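Side-chain contact in TetR family transcriptional regulator (Streptomyces coelicolor, PDB 6SRN), which probably represses transcription by binding DNA as a TetR-type regulator and binds a furan-carboxylic acid hormone that controls antibiotic production: residues A[115-118]-A[122-125]. Sequence-based numbering, arbitrary orientation.
Sequences QAFR and VMQA. With LUB (4-(Hydroxymethyl)-2-propylfuran-3-carboxylic acid), chain B.
Met123 meets both Ala116 and Phe117 at the short link where helix 102-119 gives way to helix 121-131. Its CG lies 3.8 Å from Ala116 CB, a methyl small enough to let the two backbones come close; the alpha carbons of Phe117 and Met123 are 5.3 Å apart. The thioether chain bends at chi2 and again at chi3, which carries the terminal methyl back over the aromatic ring. Met123 CE sits 3.6 Å from the centroid of the Phe117 ring, only 14° off the ring normal, a CH-pi contact over one face. The sulfur stands farther off and obliquely, completing a Met-aromatic contact in which the methyl does most of the touching. An unbranched, flexible, polarisable side chain suits this place because it can fold to fit a flat ring. The backbone also takes part: Met123 O comes to 3.5 Å from Phe117 CE1.

Gln124 serves the polar side of the link. Extended beyond CG, it reaches back so that NE2 donates a hydrogen bond to Phe117 O (3.1 Å, N-H...O angle 160°), a carbonyl near the end of the first helix. The acceptor lies in the plane of the Gln124 amide, whereas the donor is tilted from the carbonyl plane. Arg118 O is equally near NE2, and the Gln124 side chain touches Ala43 of helix 31-49.

Phe117 belongs to the hormone pocket: its CZ approaches C5 of the ligand furan to 3.5 Å. Met123 also touches His84, another residue of that pocket. The methyl over one face and the ligand near CZ confine the Phe117 ring, while the Gln124 amide holds the Phe117 carbonyl at the helix junction, so apolar and polar contacts fix the two ends of one residue.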
loop_
_atom_site.group_PDB
_atom_site.type_symbol
_atom_site.label_atom_id
_atom_site.label_comp_id
_atom_site.label_asym_id
_atom_site.label_seq_id
_atom_site.Cartn_x
_atom_site.Cartn_y
_atom_site.Cartn_z
ATOM N N GLN A 115 -13.000 -1.184 10.013
ATOM C CA GLN A 115 -13.146 -1.332 11.458
ATOM C C GLN A 115 -12.285 -2.485 11.949
ATOM O O GLN A 115 -11.718 -2.453 13.030
ATOM C CB GLN A 115 -14.609 -1.695 11.809
ATOM C CG GLN A 115 -15.583 -0.602 11.588
ATOM C CD GLN A 115 -17.006 -1.089 11.850
ATOM O OE1 GLN A 115 -17.476 -2.028 11.222
ATOM N NE2 GLN A 115 -17.634 -0.566 12.871
ATOM N N ALA A 116 -12.197 -3.549 11.138
ATOM C CA ALA A 116 -11.476 -4.735 11.583
ATOM C C ALA A 116 -9.952 -4.485 11.597
ATOM O O ALA A 116 -9.244 -4.927 12.497
ATOM C CB ALA A 116 -11.826 -5.919 10.723
ATOM N N PHE A 117 -9.443 -3.816 10.555
ATOM C CA PHE A 117 -8.041 -3.400 10.618
ATOM C C PHE A 117 -7.798 -2.449 11.783
ATOM O O PHE A 117 -6.730 -2.490 12.419
ATOM C CB PHE A 117 -7.585 -2.770 9.294
ATOM C CG PHE A 117 -7.308 -3.765 8.189
ATOM C CD1 PHE A 117 -6.246 -4.673 8.308
ATOM C CD2 PHE A 117 -8.051 -3.783 7.025
ATOM C CE1 PHE A 117 -5.987 -5.558 7.249
ATOM C CE2 PHE A 117 -7.790 -4.670 6.004
ATOM C CZ PHE A 117 -6.751 -5.565 6.106
ATOM N N ARG A 118 -8.762 -1.587 12.077
ATOM C CA ARG A 118 -8.627 -0.678 13.205
ATOM C C ARG A 118 -8.498 -1.392 14.560
ATOM O O ARG A 118 -7.641 -1.002 15.378
ATOM C CB ARG A 118 -9.798 0.286 13.258
ATOM C CG ARG A 118 -9.625 1.469 14.216
ATOM C CD ARG A 118 -10.911 2.259 14.415
ATOM N NE ARG A 118 -11.919 1.351 14.978
ATOM C CZ ARG A 118 -13.243 1.459 14.864
ATOM N NH1 ARG A 118 -13.814 2.485 14.267
ATOM N NH2 ARG A 118 -14.013 0.505 15.326
ATOM N N VAL A 122 -5.899 -10.024 14.527
ATOM C CA VAL A 122 -5.668 -10.960 13.407
ATOM C C VAL A 122 -5.526 -10.188 12.080
ATOM O O VAL A 122 -4.707 -10.544 11.225
ATOM C CB VAL A 122 -6.761 -12.037 13.333
ATOM C CG1 VAL A 122 -6.567 -12.931 12.109
ATOM C CG2 VAL A 122 -6.747 -12.852 14.609
ATOM N N MET A 123 -6.356 -9.153 11.902
ATOM C CA MET A 123 -6.245 -8.336 10.698
ATOM C C MET A 123 -4.963 -7.532 10.695
ATOM O O MET A 123 -4.318 -7.426 9.638
ATOM C CB MET A 123 -7.457 -7.421 10.591
ATOM C CG MET A 123 -8.792 -8.140 10.449
ATOM S SD MET A 123 -8.959 -8.949 8.825
ATOM C CE MET A 123 -9.164 -7.537 7.871
ATOM N N GLN A 124 -4.607 -6.961 11.825
ATOM C CA GLN A 124 -3.412 -6.160 11.874
ATOM C C GLN A 124 -2.176 -7.035 11.590
ATOM O O GLN A 124 -1.248 -6.645 10.901
ATOM C CB GLN A 124 -3.288 -5.494 13.228
ATOM C CG GLN A 124 -4.456 -4.536 13.503
ATOM C CD GLN A 124 -4.603 -4.116 14.932
ATOM O OE1 GLN A 124 -3.912 -4.588 15.821
ATOM N NE2 GLN A 124 -5.506 -3.191 15.158
ATOM N N ALA A 125 -2.171 -8.233 12.147
ATOM C CA ALA A 125 -1.087 -9.168 11.944
ATOM C C ALA A 125 -1.030 -9.656 10.514
ATOM O O ALA A 125 0.035 -9.757 9.917
ATOM C CB ALA A 125 -1.217 -10.337 12.886
HETATM C C2 LUB B . -6.066 -5.617 1.961
HETATM C C4 LUB B . -4.160 -6.447 2.792
HETATM C C5 LUB B . -4.437 -5.325 3.462
HETATM C C6 LUB B . -7.166 -5.176 1.085
HETATM O O11 LUB B . -6.266 -7.882 0.160
HETATM C C9 LUB B . -5.218 -7.746 0.842
HETATM O O10 LUB B . -4.215 -8.535 0.703
HETATM C C3 LUB B . -5.085 -6.654 1.787
HETATM C C12 LUB B . -3.031 -7.357 3.250
HETATM O O13 LUB B . -2.176 -7.647 2.120
HETATM O O1 LUB B . -5.555 -4.699 2.885
HETATM C C7 LUB B . -8.478 -5.384 1.853
HETATM C C8 LUB B . -9.689 -5.023 1.028
#